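Local structure of nucleoporin nup120 (Schizosaccharomyces pombe, 4GQ2) at residues S119-E122 / H123-T126; D545-L548 / I549-F552. The protein serves as a structural component of the nuclear pore complex, whose members can also dock transiently associated nuclear transport factors. One frame throughout, in Å; residues are numbered along the deposited sequence.

Two local junctions, a turn between strands and a helix start after a strand, make up contacts 1 and 2. Nearer the N terminus, contact 1 closes the tight loop between strands 115-121 and 126-133, turning the chain back on itself within one four-stranded antiparallel sheet. Some 420 residues later, contact 2 follows strand 539-544, which pairs with N-terminal strand 3-11, and starts helix 548-553, beyond which the chain is mostly helical. The contacts lie in series, neither nesting nor crossing, on opposite sides of the chain's centre. The centres of contacts 1 and 2 are 42 Å apart. The first joins strand to strand, the second strand to helix.

Contact 1 of 2, residues S119-E122 / H123-T126; sequences SFSE and HSDT
F120 and D125 meet beside the turn of a beta hairpin, the ring presenting its edge to the acid: CZ of F120 comes to 3.6 Å from OD1 of D125, close to the ring plane, while the planes of ring and carboxylate stand 86° apart. The phenyl group reaches forward because its CG is turned anti to the backbone N (chi1 -177°), which also brings CD1 of F120 within 3.4 Å of the backbone O of T126, approached obliquely. Replacing F120 by alanine removes the ring and is likely to leave a gap beside OD1 of D125 and the T126 carbonyl, with the salt bridge to K145 left to steer the carboxylate.

Next to the ring, the backbone closes the loop. N of S121 donates to O of T126 over 3.1 Å, almost in line with the carbonyl. N of D125 bonds to O of E122 at 3.3 Å, its donor lying above the carbonyl plane, and the backbone angles of H123 and S124 make E122-D125 a type II beta turn. The hydroxyl of S121, set between its own N and carbonyl carbon (chi1 71°), faces into the turn. There its OG has O of H123 at 2.9 Å and O of T126 at 3.2 Å, two acceptors for a single proton. CG2 of T126 lies 3.2 Å from OG of S121.

The hairpin links strands 115-121 and 126-133, the first two of a four-stranded antiparallel propeller sheet. OD2 of D125 forms its salt bridge with K145 just beyond strand 138-143, while F120 rests on the loop residues S65 and S68.

Contact 2 of 2, residues D545-L548 / I549-F552; sequences DPYL and IESF
E550 folds back over the start of its own helix to grip the backbone of Y547, the N-cap residue. The polar bonds come first. OE1 of E550 accepts from N of Y547 at 3.1 Å with an N-H...O angle of 162°, on the anti side of the carboxylate and tilted out of its plane. This is one half of a capping box; tyrosine has no short acceptor side chain with which to return the bond. The main chain starts the first turn: O of Y547 receives weak bonds from N of E550 at 2.9 Å and from N of S551 at 3.4 Å. CG of E550 sits beside its backbone N (chi1 -54°) and the chain runs on extended, which carries the acid back along the cap. The same OE1 makes a salt bridge with R544, and this, with the nearby helix N terminus, would be expected to favour the charged form.

Contacts with flat groups follow. OE1 of E550 also lies at the edge of the Y547 ring, in its plane, 3.2 Å from CD1, and the two side chains run side by side with their planes 29° apart.

Apolar packing completes the turn. CD2 of L548 meets CE1 of F552 at 3.5 Å, one helical turn on, the two side chains pointing the same way. CB of Y547 touches CG2 of I549 at 4.1 Å, and CB of P546 lies equally far from CB of E550.

The short helix 548-553 thus begins between the propeller and the helical region. Y547 and I549 pack on helix 672-703, and Y547 also on helix 790-803; L548 and F552 lean on helix 646-658, F552 meeting Y575 edge-to-face, while P546 and E550 touch K6 of strand 3-11.

Contact 1 of 2, residues S119-E122 / H123-T126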
ATOM      1  N   SER A 119       9.869  35.825   6.899  1.00 52.08           N
ATOM      2  CA  SER A 119       8.996  36.882   7.404  1.00 53.70           C
ATOM      3  C   SER A 119       7.713  36.945   6.579  1.00 61.06           C
ATOM      4  O   SER A 119       7.699  36.566   5.406  1.00 60.13           O
ATOM      5  CB  SER A 119       9.709  38.234   7.387  1.00 58.01           C
ATOM      6  OG  SER A 119       9.010  39.175   8.186  1.00 57.67           O
ATOM      7  N   PHE A 120       6.639  37.431   7.196  1.00 62.88           N
ATOM      8  CA  PHE A 120       5.331  37.475   6.553  1.00 69.51           C
ATOM      9  C   PHE A 120       4.706  38.869   6.606  1.00 65.09           C
ATOM     10  O   PHE A 120       4.643  39.483   7.672  1.00 56.46           O
ATOM     11  CB  PHE A 120       4.401  36.447   7.204  1.00 78.50           C
ATOM     12  CG  PHE A 120       3.043  36.363   6.568  1.00 86.27           C
ATOM     13  CD1 PHE A 120       2.866  35.708   5.352  1.00 80.81           C
ATOM     14  CD2 PHE A 120       1.935  36.932   7.189  1.00 86.29           C
ATOM     15  CE1 PHE A 120       1.611  35.627   4.768  1.00 88.02           C
ATOM     16  CE2 PHE A 120       0.679  36.857   6.609  1.00 79.74           C
ATOM     17  CZ  PHE A 120       0.517  36.203   5.398  1.00 86.56           C
ATOM     18  N   SER A 121       4.249  39.346   5.446  1.00 74.64           N
ATOM     19  CA  SER A 121       3.564  40.638   5.312  1.00 91.98           C
ATOM     20  C   SER A 121       2.052  40.469   5.362  1.00108.37           C
ATOM     21  O   SER A 121       1.487  39.651   4.626  1.00103.16           O
ATOM     22  CB  SER A 121       3.940  41.317   3.990  1.00 90.64           C
ATOM     23  OG  SER A 121       3.365  40.641   2.881  1.00 77.99           O
ATOM     24  N   GLU A 122       1.399  41.258   6.213  1.00109.77           N
ATOM     25  CA  GLU A 122      -0.058  41.223   6.330  1.00118.10           C
ATOM     26  C   GLU A 122      -0.732  41.668   5.032  1.00122.38           C
ATOM     27  O   GLU A 122      -1.471  40.892   4.419  1.00117.80           O
ATOM     28  CB  GLU A 122      -0.538  42.052   7.525  1.00126.65           C
ATOM     29  CG  GLU A 122      -0.190  41.436   8.873  1.00127.35           C
ATOM     30  CD  GLU A 122      -1.250  41.676   9.933  1.00133.62           C
ATOM     31  OE1 GLU A 122      -2.025  42.649   9.808  1.00139.14           O
ATOM     32  OE2 GLU A 122      -1.310  40.885  10.898  1.00129.47           O
ATOM     33  N   HIS A 123      -0.465  42.906   4.613  1.00120.43           N
ATOM     34  CA  HIS A 123      -0.890  43.384   3.299  1.00124.88           C
ATOM     35  C   HIS A 123      -0.157  42.607   2.237  1.00125.10           C
ATOM     36  O   HIS A 123       0.995  42.213   2.434  1.00126.50           O
ATOM     37  CB  HIS A 123      -0.642  44.886   3.162  1.00129.08           C
ATOM     38  CG  HIS A 123      -1.111  45.472   1.845  1.00129.97           C
ATOM     39  ND1 HIS A 123      -0.281  46.120   1.005  1.00121.47           N
ATOM     40  CD2 HIS A 123      -2.368  45.480   1.240  1.00121.24           C
ATOM     41  CE1 HIS A 123      -0.968  46.527  -0.079  1.00119.08           C
ATOM     42  NE2 HIS A 123      -2.245  46.133   0.065  1.00121.76           N
ATOM     43  N   SER A 124      -0.838  42.361   1.117  1.00131.10           N
ATOM     44  CA  SER A 124      -0.333  41.549  -0.009  1.00119.14           C
ATOM     45  C   SER A 124      -0.182  40.048   0.290  1.00105.13           C
ATOM     46  O   SER A 124       0.161  39.269  -0.604  1.00 92.21           O
ATOM     47  CB  SER A 124       0.954  42.132  -0.617  1.00119.15           C
ATOM     48  OG  SER A 124       2.071  41.915   0.226  1.00122.96           O
ATOM     49  N   ASP A 125      -0.440  39.659   1.541  1.00 99.79           N
ATOM     50  CA  ASP A 125      -0.523  38.249   1.954  1.00 97.32           C
ATOM     51  C   ASP A 125       0.581  37.366   1.349  1.00 92.90           C
ATOM     52  O   ASP A 125       0.301  36.317   0.759  1.00 97.63           O
ATOM     53  CB  ASP A 125      -1.914  37.686   1.621  1.00 98.71           C
ATOM     54  CG  ASP A 125      -2.317  36.532   2.525  1.00109.80           C
ATOM     55  OD1 ASP A 125      -2.638  36.780   3.707  1.00114.24           O
ATOM     56  OD2 ASP A 125      -2.329  35.377   2.050  1.00114.08           O
ATOM     57  N   THR A 126       1.830  37.801   1.498  1.00 84.66           N
ATOM     58  CA  THR A 126       2.977  37.094   0.919  1.00 75.55           C
ATOM     59  C   THR A 126       4.065  36.775   1.948  1.00 77.93           C
ATOM     60  O   THR A 126       4.300  37.544   2.886  1.00 83.12           O
ATOM     61  CB  THR A 126       3.577  37.843  -0.302  1.00 73.91           C
ATOM     62  OG1 THR A 126       4.898  37.354  -0.569  1.00 86.53           O
ATOM     63  CG2 THR A 126       3.651  39.342  -0.060  1.00 62.15           C
TER

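Contact 2 of 2, residues D545-L548 / I549-F552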
ATOM      1  N   ASP A 545       1.582  11.079  21.695  1.00 76.38           N
ATOM      2  CA  ASP A 545       1.472  10.137  22.807  1.00 63.97           C
ATOM      3  C   ASP A 545       1.159   8.753  22.259  1.00 60.55           C
ATOM      4  O   ASP A 545       0.474   8.633  21.239  1.00 60.58           O
ATOM      5  CB  ASP A 545       0.357  10.561  23.776  1.00 62.94           C
ATOM      6  CG  ASP A 545       0.742  11.755  24.642  1.00 79.43           C
ATOM      7  OD1 ASP A 545       1.938  12.120  24.702  1.00 80.04           O
ATOM      8  OD2 ASP A 545      -0.164  12.329  25.279  1.00 82.72           O
ATOM      9  N   PRO A 546       1.651   7.701  22.933  1.00 54.10           N
ATOM     10  CA  PRO A 546       1.301   6.353  22.505  1.00 62.56           C
ATOM     11  C   PRO A 546      -0.155   6.059  22.828  1.00 65.82           C
ATOM     12  O   PRO A 546      -0.674   6.567  23.828  1.00 62.93           O
ATOM     13  CB  PRO A 546       2.212   5.448  23.360  1.00 67.10           C
ATOM     14  CG  PRO A 546       3.159   6.356  24.080  1.00 67.34           C
ATOM     15  CD  PRO A 546       2.491   7.694  24.144  1.00 56.60           C
ATOM     16  N   TYR A 547      -0.813   5.267  21.985  1.00 54.26           N
ATOM     17  CA  TYR A 547      -2.135   4.753  22.321  1.00 48.57           C
ATOM     18  C   TYR A 547      -1.905   3.509  23.159  1.00 52.30           C
ATOM     19  O   TYR A 547      -0.808   2.933  23.124  1.00 56.13           O
ATOM     20  CB  TYR A 547      -2.959   4.449  21.067  1.00 52.46           C
ATOM     21  CG  TYR A 547      -3.090   5.628  20.120  1.00 66.82           C
ATOM     22  CD1 TYR A 547      -2.050   5.967  19.252  1.00 63.82           C
ATOM     23  CD2 TYR A 547      -4.248   6.407  20.091  1.00 66.62           C
ATOM     24  CE1 TYR A 547      -2.153   7.045  18.388  1.00 60.30           C
ATOM     25  CE2 TYR A 547      -4.361   7.492  19.224  1.00 59.95           C
ATOM     26  CZ  TYR A 547      -3.308   7.803  18.372  1.00 58.01           C
ATOM     27  OH  TYR A 547      -3.390   8.878  17.506  1.00 65.24           O
ATOM     28  N   LEU A 548      -2.920   3.114  23.929  1.00 50.66           N
ATOM     29  CA  LEU A 548      -2.852   1.914  24.769  1.00 49.15           C
ATOM     30  C   LEU A 548      -2.289   0.701  24.046  1.00 45.85           C
ATOM     31  O   LEU A 548      -1.464  -0.039  24.594  1.00 44.79           O
ATOM     32  CB  LEU A 548      -4.234   1.558  25.317  1.00 59.56           C
ATOM     33  CG  LEU A 548      -4.629   2.059  26.702  1.00 64.25           C
ATOM     34  CD1 LEU A 548      -6.000   1.508  27.057  1.00 62.10           C
ATOM     35  CD2 LEU A 548      -3.597   1.660  27.747  1.00 57.96           C
ATOM     36  N   ILE A 549      -2.739   0.510  22.809  1.00 46.33           N
ATOM     37  CA  ILE A 549      -2.326  -0.628  21.998  1.00 46.28           C
ATOM     38  C   ILE A 549      -0.796  -0.679  21.846  1.00 45.02           C
ATOM     39  O   ILE A 549      -0.197  -1.754  21.909  1.00 49.84           O
ATOM     40  CB  ILE A 549      -3.081  -0.660  20.637  1.00 37.34           C
ATOM     41  CG1 ILE A 549      -2.874  -1.998  19.922  1.00 37.53           C
ATOM     42  CG2 ILE A 549      -2.700   0.521  19.758  1.00 36.98           C
ATOM     43  CD1 ILE A 549      -3.411  -3.183  20.691  1.00 34.92           C
ATOM     44  N   GLU A 550      -0.178   0.492  21.693  1.00 42.43           N
ATOM     45  CA  GLU A 550       1.278   0.604  21.582  1.00 54.80           C
ATOM     46  C   GLU A 550       1.995   0.149  22.853  1.00 50.77           C
ATOM     47  O   GLU A 550       2.874  -0.709  22.778  1.00 48.65           O
ATOM     48  CB  GLU A 550       1.689   2.024  21.182  1.00 53.17           C
ATOM     49  CG  GLU A 550       0.993   2.502  19.917  1.00 57.24           C
ATOM     50  CD  GLU A 550       1.590   3.770  19.351  1.00 54.33           C
ATOM     51  OE1 GLU A 550       0.970   4.834  19.530  1.00 58.83           O
ATOM     52  OE2 GLU A 550       2.671   3.699  18.725  1.00 55.32           O
ATOM     53  N   SER A 551       1.601   0.699  24.005  1.00 46.31           N
ATOM     54  CA  SER A 551       2.104   0.249  25.320  1.00 50.62           C
ATOM     55  C   SER A 551       2.017  -1.273  25.507  1.00 52.35           C
ATOM     56  O   SER A 551       2.942  -1.898  26.025  1.00 53.28           O
ATOM     57  CB  SER A 551       1.338   0.931  26.459  1.00 59.53           C
ATOM     58  OG  SER A 551       1.203   2.324  26.239  1.00 77.52           O
ATOM     59  N   PHE A 552       0.907  -1.863  25.072  1.00 64.86           N
ATOM     60  CA  PHE A 552       0.691  -3.306  25.210  1.00 71.43           C
ATOM     61  C   PHE A 552       1.481  -4.157  24.215  1.00 71.47           C
ATOM     62  O   PHE A 552       1.628  -5.363  24.412  1.00 67.83           O
ATOM     63  CB  PHE A 552      -0.800  -3.640  25.127  1.00 68.66           C
ATOM     64  CG  PHE A 552      -1.557  -3.317  26.379  1.00 89.73           C
ATOM     65  CD1 PHE A 552      -2.134  -2.068  26.554  1.00 86.62           C
ATOM     66  CD2 PHE A 552      -1.685  -4.259  27.392  1.00102.43           C
ATOM     67  CE1 PHE A 552      -2.830  -1.764  27.707  1.00 81.92           C
ATOM     68  CE2 PHE A 552      -2.381  -3.961  28.551  1.00104.02           C
ATOM     69  CZ  PHE A 552      -2.955  -2.710  28.706  1.00 92.40           C
TER